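Local coordinates for protein aminopeptidase C (Lactobacillus rhamnosus, PDB 4K7C) that probably removes residues from the amino ends of peptides, acting as an aminopeptidase of the papain-like cysteine peptidases, at residues V321-D326 and D405-Q410; T300-A305 and A399-F404; V46-T51 and I331-I336; T369-V374 and T379-E384. All coordinates share one frame; numbering follows the deposited sequence. Where two conformers were deposited one is given.

Contact 1: residues V321-D326 and D405-Q410; sequences VGQSSD and DQFVYQ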
# COMPACT_ATOMS: atom_id res chain seq x y z
N VAL A 321 -16.96 -8.45 -24.99
CA VAL A 321 -15.57 -8.37 -24.62
C VAL A 321 -15.19 -9.40 -23.55
O VAL A 321 -14.04 -9.77 -23.48
CB VAL A 321 -15.26 -6.95 -24.11
CG1 VAL A 321 -15.88 -6.69 -22.71
CG2 VAL A 321 -13.79 -6.66 -24.17
N GLY A 322 -16.19 -9.86 -22.79
CA GLY A 322 -15.99 -10.89 -21.74
C GLY A 322 -15.76 -12.28 -22.26
O GLY A 322 -15.32 -13.10 -21.52
N GLN A 323 -16.00 -12.51 -23.54
CA GLN A 323 -15.72 -13.82 -24.18
C GLN A 323 -14.25 -13.97 -24.49
O GLN A 323 -13.65 -13.08 -25.12
CB GLN A 323 -16.49 -13.95 -25.46
CG GLN A 323 -17.99 -13.99 -25.24
CD GLN A 323 -18.53 -15.33 -24.68
OE1 GLN A 323 -17.83 -16.35 -24.63
NE2 GLN A 323 -19.78 -15.32 -24.32
N SER A 324 -13.66 -15.09 -24.06
CA SER A 324 -12.34 -15.55 -24.57
C SER A 324 -11.33 -14.40 -24.61
O SER A 324 -10.66 -14.08 -25.59
CB SER A 324 -12.55 -16.34 -25.89
OG SER A 324 -11.36 -16.88 -26.36
N SER A 325 -11.18 -13.79 -23.43
CA SER A 325 -10.42 -12.61 -23.29
C SER A 325 -9.59 -12.54 -22.01
O SER A 325 -10.03 -12.91 -20.96
CB SER A 325 -11.31 -11.34 -23.38
OG SER A 325 -12.27 -11.36 -22.37
N ASP A 326 -8.39 -12.00 -22.13
CA ASP A 326 -7.61 -11.63 -20.95
C ASP A 326 -7.68 -10.06 -20.92
O ASP A 326 -7.00 -9.40 -21.69
CB ASP A 326 -6.16 -12.08 -21.04
CG ASP A 326 -5.32 -11.65 -19.86
OD1 ASP A 326 -5.60 -10.57 -19.24
OD2 ASP A 326 -4.30 -12.36 -19.58
N ASP A 405 -14.39 -12.75 -35.73
CA ASP A 405 -15.45 -13.56 -36.38
C ASP A 405 -16.55 -13.96 -35.45
O ASP A 405 -17.72 -13.97 -35.78
CB ASP A 405 -14.87 -14.81 -37.09
CG ASP A 405 -14.05 -14.49 -38.31
OD1 ASP A 405 -14.00 -13.32 -38.74
OD2 ASP A 405 -13.40 -15.42 -38.85
N GLN A 406 -16.16 -14.39 -34.26
CA GLN A 406 -17.11 -14.92 -33.35
C GLN A 406 -17.81 -13.87 -32.52
O GLN A 406 -19.00 -13.98 -32.26
CB GLN A 406 -16.42 -15.89 -32.35
CG GLN A 406 -15.83 -17.22 -32.82
CD GLN A 406 -16.78 -17.99 -33.69
OE1 GLN A 406 -17.97 -18.18 -33.40
NE2 GLN A 406 -16.26 -18.41 -34.77
N PHE A 407 -17.08 -12.83 -32.06
CA PHE A 407 -17.55 -12.03 -30.97
C PHE A 407 -17.78 -10.54 -31.27
O PHE A 407 -18.28 -9.81 -30.42
CB PHE A 407 -16.65 -12.17 -29.69
CG PHE A 407 -16.59 -13.58 -29.20
CD1 PHE A 407 -17.76 -14.26 -28.88
CD2 PHE A 407 -15.43 -14.29 -29.24
CE1 PHE A 407 -17.72 -15.60 -28.45
CE2 PHE A 407 -15.38 -15.63 -28.83
CZ PHE A 407 -16.54 -16.28 -28.44
N VAL A 408 -17.43 -10.13 -32.47
CA VAL A 408 -17.84 -8.79 -32.93
C VAL A 408 -19.19 -8.86 -33.65
O VAL A 408 -19.35 -9.68 -34.60
CB VAL A 408 -16.82 -8.21 -33.86
CG1 VAL A 408 -17.29 -6.83 -34.52
CG2 VAL A 408 -15.50 -8.02 -33.16
N TYR A 409 -20.12 -8.01 -33.21
CA TYR A 409 -21.46 -7.97 -33.73
C TYR A 409 -21.82 -6.69 -34.50
O TYR A 409 -22.78 -6.76 -35.26
CB TYR A 409 -22.48 -8.15 -32.67
CG TYR A 409 -22.34 -9.48 -31.89
CD1 TYR A 409 -22.83 -10.63 -32.41
CD2 TYR A 409 -21.75 -9.52 -30.62
CE1 TYR A 409 -22.70 -11.86 -31.78
CE2 TYR A 409 -21.68 -10.75 -29.94
CZ TYR A 409 -22.16 -11.92 -30.52
OH TYR A 409 -22.07 -13.13 -29.87
N GLN A 410 -21.06 -5.62 -34.33
CA GLN A 410 -21.40 -4.35 -34.95
C GLN A 410 -20.19 -3.52 -35.30
O GLN A 410 -19.22 -3.51 -34.55
CB GLN A 410 -22.19 -3.52 -33.97
CG GLN A 410 -23.50 -4.07 -33.51
CD GLN A 410 -24.17 -3.05 -32.65
OE1 GLN A 410 -25.31 -3.22 -32.15
NE2 GLN A 410 -23.43 -1.97 -32.43

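Contact 2: residues T300-A305 and A399-F404; sequences TFKDLA and ASDAWF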
# COMPACT_ATOMS: atom_id res chain seq x y z
N THR A 300 -18.10 -9.56 -45.73
CA THR A 300 -18.47 -8.21 -46.25
C THR A 300 -18.30 -7.17 -45.11
O THR A 300 -17.67 -6.13 -45.28
CB THR A 300 -19.94 -8.19 -46.71
OG1 THR A 300 -20.23 -9.23 -47.70
CG2 THR A 300 -20.33 -6.84 -47.26
N PHE A 301 -18.74 -7.57 -43.92
CA PHE A 301 -18.63 -6.74 -42.70
C PHE A 301 -17.17 -6.41 -42.50
O PHE A 301 -16.78 -5.22 -42.32
CB PHE A 301 -19.24 -7.63 -41.55
CG PHE A 301 -19.30 -7.05 -40.20
CD1 PHE A 301 -20.54 -6.74 -39.63
CD2 PHE A 301 -18.17 -7.03 -39.39
CE1 PHE A 301 -20.65 -6.31 -38.33
CE2 PHE A 301 -18.26 -6.55 -38.10
CZ PHE A 301 -19.49 -6.22 -37.53
N LYS A 302 -16.33 -7.46 -42.45
CA LYS A 302 -14.90 -7.23 -42.21
C LYS A 302 -14.21 -6.44 -43.33
O LYS A 302 -13.33 -5.60 -43.10
CB LYS A 302 -14.18 -8.58 -42.01
CG LYS A 302 -14.36 -9.16 -40.65
CD LYS A 302 -14.14 -10.68 -40.57
CE LYS A 302 -12.72 -11.05 -40.82
NZ LYS A 302 -12.44 -12.49 -40.90
N ASP A 303 -14.55 -6.76 -44.59
CA ASP A 303 -13.96 -5.99 -45.73
C ASP A 303 -14.25 -4.51 -45.69
O ASP A 303 -13.39 -3.73 -45.97
CB ASP A 303 -14.45 -6.53 -47.05
CG ASP A 303 -13.80 -7.88 -47.40
OD1 ASP A 303 -12.74 -8.24 -46.82
OD2 ASP A 303 -14.36 -8.54 -48.30
N LEU A 304 -15.47 -4.13 -45.24
CA LEU A 304 -15.79 -2.71 -44.99
C LEU A 304 -14.98 -2.07 -43.92
O LEU A 304 -14.47 -0.97 -44.08
CB LEU A 304 -17.27 -2.54 -44.63
CG LEU A 304 -18.28 -2.97 -45.71
CD1 LEU A 304 -19.64 -3.04 -45.19
CD2 LEU A 304 -18.25 -2.04 -46.92
N ALA A 305 -14.78 -2.79 -42.79
CA ALA A 305 -13.90 -2.27 -41.77
C ALA A 305 -12.50 -2.02 -42.23
O ALA A 305 -11.92 -0.98 -41.91
CB ALA A 305 -13.91 -3.17 -40.51
N ALA A 399 -7.17 -8.01 -30.97
CA ALA A 399 -8.20 -9.02 -31.16
C ALA A 399 -7.77 -9.87 -32.34
O ALA A 399 -7.37 -9.30 -33.40
CB ALA A 399 -9.54 -8.43 -31.48
N SER A 400 -7.76 -11.19 -32.16
CA SER A 400 -7.42 -12.06 -33.25
C SER A 400 -8.57 -12.03 -34.28
O SER A 400 -9.73 -11.73 -33.96
CB SER A 400 -7.14 -13.54 -32.80
OG SER A 400 -8.33 -14.17 -32.39
N ASP A 401 -8.24 -12.38 -35.53
CA ASP A 401 -9.27 -12.44 -36.56
C ASP A 401 -10.31 -13.52 -36.20
O ASP A 401 -11.52 -13.34 -36.39
CB ASP A 401 -8.64 -12.68 -37.93
CG ASP A 401 -9.61 -12.29 -39.01
OD1 ASP A 401 -10.07 -11.17 -38.91
OD2 ASP A 401 -9.98 -13.16 -39.86
N ALA A 402 -9.89 -14.66 -35.61
CA ALA A 402 -10.90 -15.63 -35.16
C ALA A 402 -11.85 -15.11 -34.12
O ALA A 402 -13.05 -15.45 -34.11
CB ALA A 402 -10.21 -16.93 -34.70
N TRP A 403 -11.29 -14.33 -33.17
CA TRP A 403 -12.09 -13.70 -32.17
C TRP A 403 -13.09 -12.73 -32.78
O TRP A 403 -14.22 -12.71 -32.38
CB TRP A 403 -11.23 -12.97 -31.10
CG TRP A 403 -11.97 -12.58 -29.83
CD1 TRP A 403 -12.01 -13.29 -28.65
CD2 TRP A 403 -12.76 -11.40 -29.60
NE1 TRP A 403 -12.72 -12.60 -27.70
CE2 TRP A 403 -13.19 -11.44 -28.26
CE3 TRP A 403 -13.14 -10.33 -30.40
CZ2 TRP A 403 -14.01 -10.48 -27.69
CZ3 TRP A 403 -13.92 -9.33 -29.81
CH2 TRP A 403 -14.36 -9.42 -28.49
N PHE A 404 -12.63 -11.91 -33.70
CA PHE A 404 -13.50 -10.90 -34.39
C PHE A 404 -14.68 -11.66 -35.04
O PHE A 404 -15.84 -11.31 -34.87
CB PHE A 404 -12.62 -10.25 -35.48
CG PHE A 404 -13.25 -9.08 -36.14
CD1 PHE A 404 -12.71 -7.84 -35.93
CD2 PHE A 404 -14.42 -9.19 -36.92
CE1 PHE A 404 -13.26 -6.71 -36.52
CE2 PHE A 404 -14.98 -8.04 -37.53
CZ PHE A 404 -14.36 -6.82 -37.32

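Contact 3: residues V46-T51 and I331-I336; sequences VAMTPT and ILDTNI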
# COMPACT_ATOMS: atom_id res chain seq x y z
N VAL A 46 2.17 -15.02 -27.85
CA VAL A 46 3.12 -14.88 -28.93
C VAL A 46 2.45 -14.38 -30.24
O VAL A 46 2.96 -13.43 -30.86
CB VAL A 46 3.96 -16.16 -29.10
CG1 VAL A 46 4.83 -16.16 -30.35
CG2 VAL A 46 4.77 -16.40 -27.79
N ALA A 47 1.34 -14.99 -30.62
CA ALA A 47 0.64 -14.66 -31.86
C ALA A 47 0.07 -13.27 -31.84
O ALA A 47 -0.09 -12.68 -32.87
CB ALA A 47 -0.48 -15.69 -32.12
N MSE A 48 -0.24 -12.77 -30.66
CA MSE A 48 -1.00 -11.49 -30.46
C MSE A 48 -0.10 -10.32 -30.18
O MSE A 48 -0.51 -9.32 -29.60
CB MSE A 48 -2.07 -11.67 -29.45
CG MSE A 48 -3.10 -12.72 -29.88
SE MSE A 48 -4.14 -11.99 -31.43
CE MSE A 48 -3.57 -13.26 -32.80
N THR A 49 1.15 -10.39 -30.58
CA THR A 49 2.02 -9.24 -30.37
C THR A 49 1.43 -8.05 -31.11
O THR A 49 0.87 -8.20 -32.20
CB THR A 49 3.43 -9.42 -30.92
OG1 THR A 49 3.31 -9.64 -32.32
CG2 THR A 49 4.13 -10.52 -30.18
N PRO A 50 1.48 -6.88 -30.49
CA PRO A 50 0.71 -5.73 -31.02
C PRO A 50 1.47 -5.01 -32.15
O PRO A 50 1.96 -3.91 -31.96
CB PRO A 50 0.53 -4.87 -29.76
CG PRO A 50 1.79 -5.11 -28.99
CD PRO A 50 1.98 -6.60 -29.13
N THR A 51 1.63 -5.71 -33.28
CA THR A 51 2.17 -5.11 -34.47
C THR A 51 1.16 -5.22 -35.61
O THR A 51 0.65 -6.30 -35.85
CB THR A 51 3.48 -5.82 -34.90
OG1 THR A 51 4.36 -5.85 -33.78
CG2 THR A 51 4.12 -5.09 -36.05
N ILE A 331 -5.83 -9.07 -24.46
CA ILE A 331 -5.80 -9.98 -25.56
C ILE A 331 -7.19 -10.61 -25.70
O ILE A 331 -7.74 -11.23 -24.74
CB ILE A 331 -4.75 -11.10 -25.27
CG1 ILE A 331 -3.34 -10.56 -25.19
CG2 ILE A 331 -4.83 -12.15 -26.38
CD1 ILE A 331 -2.29 -11.51 -24.67
N LEU A 332 -7.76 -10.45 -26.91
CA LEU A 332 -9.04 -10.98 -27.25
C LEU A 332 -8.75 -12.03 -28.34
O LEU A 332 -8.50 -11.68 -29.49
CB LEU A 332 -9.92 -9.85 -27.81
CG LEU A 332 -10.07 -8.54 -27.03
CD1 LEU A 332 -11.03 -7.49 -27.62
CD2 LEU A 332 -10.50 -8.84 -25.63
N ASP A 333 -8.72 -13.30 -27.99
CA ASP A 333 -8.27 -14.32 -28.91
C ASP A 333 -8.98 -15.60 -28.44
O ASP A 333 -8.98 -15.96 -27.24
CB ASP A 333 -6.71 -14.48 -28.94
CG ASP A 333 -6.20 -15.50 -29.96
OD1 ASP A 333 -7.04 -16.07 -30.78
OD2 ASP A 333 -4.95 -15.76 -29.90
N THR A 334 -9.63 -16.26 -29.41
CA THR A 334 -10.21 -17.58 -29.19
C THR A 334 -9.16 -18.58 -28.62
O THR A 334 -9.56 -19.52 -27.99
CB THR A 334 -10.78 -18.15 -30.48
OG1 THR A 334 -9.78 -18.11 -31.48
CG2 THR A 334 -11.98 -17.39 -30.92
N ASN A 335 -7.87 -18.34 -28.84
CA ASN A 335 -6.80 -19.21 -28.32
C ASN A 335 -6.21 -18.79 -26.96
O ASN A 335 -5.33 -19.53 -26.45
CB ASN A 335 -5.63 -19.40 -29.36
CG ASN A 335 -6.10 -20.07 -30.65
OD1 ASN A 335 -5.63 -19.70 -31.82
ND2 ASN A 335 -6.96 -21.02 -30.51
N ILE A 336 -6.67 -17.69 -26.38
CA ILE A 336 -6.05 -17.18 -25.14
C ILE A 336 -6.20 -18.15 -23.99
O ILE A 336 -5.30 -18.23 -23.13
CB ILE A 336 -6.42 -15.72 -24.81
CG1 ILE A 336 -5.56 -15.18 -23.70
CG2 ILE A 336 -7.90 -15.61 -24.36
CD1 ILE A 336 -4.09 -15.13 -24.00

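Contact 4: residues T369-V374 and T379-E384; sequences TGVDLV and TKWKVE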
# COMPACT_ATOMS: atom_id res chain seq x y z
N THR A 369 -8.47 0.64 -34.58
CA THR A 369 -7.45 1.64 -34.99
C THR A 369 -6.29 1.08 -35.78
O THR A 369 -5.36 1.77 -36.10
CB THR A 369 -6.94 2.48 -33.81
OG1 THR A 369 -6.05 1.68 -32.99
CG2 THR A 369 -8.14 3.08 -32.94
N GLY A 370 -6.45 -0.16 -36.24
CA GLY A 370 -5.37 -0.85 -36.95
C GLY A 370 -5.84 -2.26 -37.26
O GLY A 370 -6.82 -2.76 -36.68
N VAL A 371 -5.15 -2.85 -38.22
CA VAL A 371 -5.35 -4.25 -38.68
C VAL A 371 -4.10 -4.71 -39.31
O VAL A 371 -3.45 -3.94 -40.00
CB VAL A 371 -6.62 -4.40 -39.62
CG1 VAL A 371 -6.43 -3.67 -40.96
CG2 VAL A 371 -7.00 -5.87 -39.73
N ASP A 372 -3.65 -5.92 -38.96
CA ASP A 372 -2.48 -6.55 -39.53
C ASP A 372 -3.03 -7.41 -40.64
O ASP A 372 -3.84 -8.38 -40.43
CB ASP A 372 -1.75 -7.44 -38.50
CG ASP A 372 -0.33 -7.74 -38.89
OD1 ASP A 372 0.31 -6.91 -39.56
OD2 ASP A 372 0.19 -8.80 -38.45
N LEU A 373 -2.49 -7.11 -41.82
CA LEU A 373 -2.85 -7.88 -43.03
C LEU A 373 -1.62 -8.67 -43.51
O LEU A 373 -0.57 -8.09 -43.79
CB LEU A 373 -3.26 -6.88 -44.14
CG LEU A 373 -4.50 -6.06 -43.89
CD1 LEU A 373 -4.70 -5.16 -45.14
CD2 LEU A 373 -5.74 -6.87 -43.61
N VAL A 374 -1.74 -9.99 -43.53
CA VAL A 374 -0.66 -10.90 -43.95
C VAL A 374 -1.23 -11.74 -45.11
O VAL A 374 -2.33 -12.32 -45.02
CB VAL A 374 -0.21 -11.86 -42.83
CG1 VAL A 374 0.96 -12.74 -43.31
CG2 VAL A 374 0.28 -11.09 -41.60
N THR A 379 -5.05 -10.77 -39.69
CA THR A 379 -4.72 -11.78 -38.62
C THR A 379 -5.12 -11.31 -37.21
O THR A 379 -5.34 -12.14 -36.30
CB THR A 379 -3.21 -12.10 -38.70
OG1 THR A 379 -2.47 -10.90 -38.53
CG2 THR A 379 -2.88 -12.72 -40.04
N LYS A 380 -5.09 -9.99 -37.04
CA LYS A 380 -5.31 -9.34 -35.78
C LYS A 380 -5.63 -7.86 -36.01
O LYS A 380 -5.30 -7.32 -37.04
CB LYS A 380 -4.15 -9.49 -34.79
CG LYS A 380 -2.80 -9.14 -35.30
CD LYS A 380 -1.66 -9.71 -34.47
CE LYS A 380 -0.29 -9.30 -35.00
NZ LYS A 380 0.68 -10.01 -34.12
N TRP A 381 -6.37 -7.30 -35.03
CA TRP A 381 -6.96 -5.98 -35.11
C TRP A 381 -6.52 -5.23 -33.87
O TRP A 381 -6.45 -5.79 -32.73
CB TRP A 381 -8.47 -6.08 -35.06
CG TRP A 381 -9.06 -6.92 -36.18
CD1 TRP A 381 -9.14 -8.27 -36.21
CD2 TRP A 381 -9.75 -6.44 -37.34
NE1 TRP A 381 -9.72 -8.70 -37.42
CE2 TRP A 381 -10.10 -7.57 -38.12
CE3 TRP A 381 -9.98 -5.13 -37.88
CZ2 TRP A 381 -10.73 -7.47 -39.35
CZ3 TRP A 381 -10.66 -5.03 -39.07
CH2 TRP A 381 -11.01 -6.18 -39.81
N LYS A 382 -6.23 -3.95 -34.07
CA LYS A 382 -5.82 -3.08 -33.00
C LYS A 382 -7.03 -2.35 -32.43
O LYS A 382 -7.86 -1.75 -33.17
CB LYS A 382 -4.76 -2.08 -33.43
CG LYS A 382 -4.30 -1.12 -32.36
CD LYS A 382 -3.20 -0.17 -32.83
CE LYS A 382 -2.53 0.46 -31.61
NZ LYS A 382 -1.78 1.69 -31.93
N VAL A 383 -7.13 -2.37 -31.12
CA VAL A 383 -8.36 -1.94 -30.44
C VAL A 383 -8.09 -0.86 -29.41
O VAL A 383 -7.35 -1.07 -28.42
CB VAL A 383 -9.05 -3.14 -29.76
CG1 VAL A 383 -10.31 -2.73 -28.94
CG2 VAL A 383 -9.42 -4.08 -30.80
N GLU A 384 -8.70 0.29 -29.60
CA GLU A 384 -8.65 1.31 -28.57
C GLU A 384 -9.70 1.08 -27.54
O GLU A 384 -10.91 1.10 -27.83
CB GLU A 384 -8.80 2.77 -29.15
CG GLU A 384 -8.79 3.82 -28.01
CD GLU A 384 -8.94 5.23 -28.53
OE1 GLU A 384 -9.29 5.36 -29.72
OE2 GLU A 384 -8.87 6.17 -27.72
O HOH W 1 -3.85 3.28 -33.08
O HOH W 2 0.02 -11.86 -37.82

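Contact 1: residues V321-D326 and D405-Q410
Gln-323 lays the carbon stem of its side chain over one face of the Phe-407 ring. Its CB stands above the ring centre, 3.5 Å from the centroid and 8° off the normal, a CH-pi contact. CG follows over the same face, with Gln-323 CG 3.6 Å from Phe-407 CE1. A bend at chi2 (-75°) then swings the amide round until its plane is nearly parallel to the ring. On the opposite face sits Gln-406 CB, 3.6 Å above the plane of Phe-407, so the ring is clamped between two glutamine stems. Ser-324 adds a looser touch, its CB 4.1 Å from Phe-407 CE2. No hydrogen bond joins the two segments, and outside partners fix the loop instead: Gln-323 O is hydrogen-bonded to Trp-403 NE1, the side-chain amide of Gln-323 has Glu-359 as its polar partner, and Ser-324 OG is hydrogen-bonded to Asp-333 O. Within the loop, Ser-325 OG donates to Val-321 O at 2.6 Å. Phe-407 closes helix 401-407 and touches Arg-354 of helix 351-356; the chain then enters strand 408-414, which pairs with strand 315-319, with a classic beta bulge where Tyr-409 and Gln-410 both face Gly-318.

Contact 2: residues T300-A305 and A399-F404
Lys-302 and Phe-301, neighbours on helix 298-310, close on Phe-404 at the tight end of this contact. Lys-302 CG comes within 3.4 Å of Phe-404 CE2, the two side chains sliding past each other in opposite directions. Phe-404 CE2 also meets the edge of the Phe-301 ring near its plane, 3.6 Å from Phe-301 CE2. On the more open side, where Asp-401 is partly exposed, the contact turns polar. A bend at chi3 (68°) carries the lysine past the ring to Asp-401, where Lys-302 NZ makes a salt bridge of 2.8 Å to Asp-401 OD2, entering from the syn side and 17° out of the carboxylate plane. Asp-405 OD1 is a second salt-bridge partner, so one ammonium serves two carboxylates a helical turn apart. A methionine in place of Lys-302 would probably leave Asp-401 and Asp-405 without their shared cation, two like charges close together. The helix that carries them is started by Ser-400 at the N-cap, whose OG accepts from Trp-403 N at 3.1 Å. Helix 298-310 thus packs on the N-terminal part of helix 401-407, which follows strand 396-400 directly, consistent with the strand-rich half of a papain-like fold.

Contact 3: residues V46-T51 and I331-I336
Asp-333, whose carboxylate is touched by Met-48, has both oxygens engaged, and OD1 is gripped by more than one group. Asn-335 N donates to Asp-333 OD1 at 3.1 Å with a nearly straight N-H (170°), closing an Asx turn at the start of the type I turn from Asp-333 to Ile-336; this donor reaches OD1 from above the carboxylate plane. Ser-400 OG is hydrogen-bonded to the same oxygen. The other oxygen, OD2, is bonded to Ser-44 OG on helix 42-47, so the carboxylate ties that helix, the turn and the end of strand 396-400 together. With CG anti to the backbone nitrogen (chi1 -177°), the group is held out toward residues 46-51. Were Asp-333 an alanine, Asn-335 N and the hydroxyls of Ser-44 and Ser-400 would probably lose this acceptor, and the turn would be likely to lose one of its holds. Across the contact there is packing but no hydrogen bond. Met-48, a selenomethionine introduced for the structure determination, follows helix 42-47 and lies over Val-398 and Ser-400. Val-46 and Thr-49, nearby in the chain, pack on Ser-158 of the second subunit. The bent chain of Met-48 crosses the aspartate at about a right angle, with Met-48 CG 3.6 Å from Asp-333 OD2, and the same CG lies 3.9 Å from Ile-331 CG2.

Contact 4: residues T369-V374 and T379-E384
The indole of Trp-381 is covered on one face by Val-371, whose CG2 lies 3.6 Å from the centroid of the six-membered ring and 11° off its normal, a CH-pi contact. Phe-404 stacks on the opposite face, and the indole NE1 is hydrogen-bonded to Asp-401 OD1. Of the two methyls of Val-371 it is CG2, the one opposite the backbone N, that reaches the ring. The two residues form a non-hydrogen-bonded pair of an antiparallel hairpin, strands 364-374 and 377-384, the short segments running at 170°. Backbone bonds flank them: Asp-372 N to Lys-380 O at 2.9 Å, Thr-379 N to Asp-372 O at 2.8 Å, and Thr-369 N to Lys-382 O at 2.8 Å. Lys-382 N donates to Gly-370 O. Gly-370 N is buried without a partner. One water links Thr-369 OG1 and Lys-382 NZ, which also pairs with Glu-55; another links Asp-372 OD2 and Thr-379 OG1. The extended Lys-380 carries its NZ past Asp-372 to the carbonyls of Ala-47 and Thr-49, stopping 4.5 Å from Asp-372 OD2. Its charge, with Ser-53 N bonded to OD1, probably helps to keep Asp-372 ionised, whereas Glu-229 of the second subunit, close to OD2, may act against this.

From the N terminus, residues 46-51 wait about 280 residues for 331-336, and contact 3 closes the longest loop. Inside that span contact 2 opens at 300-305 and contact 1 at 321-326. Both are still open when contact 3 closes, so contact 3 crosses each of them. Contact 4, the hairpin of 369-374 and 379-384, then opens and closes, nested within the loops of contacts 1 and 2 and in series with contact 3. Contact 2 closes at 399-404 and contact 1 at 405-410, crossing each other and sharing helix 401-407. Together they tie helix 298-310 to helix 401-407, the segment after helix 42-47 to strand 331-332, and strand 364-374 to strand 377-384.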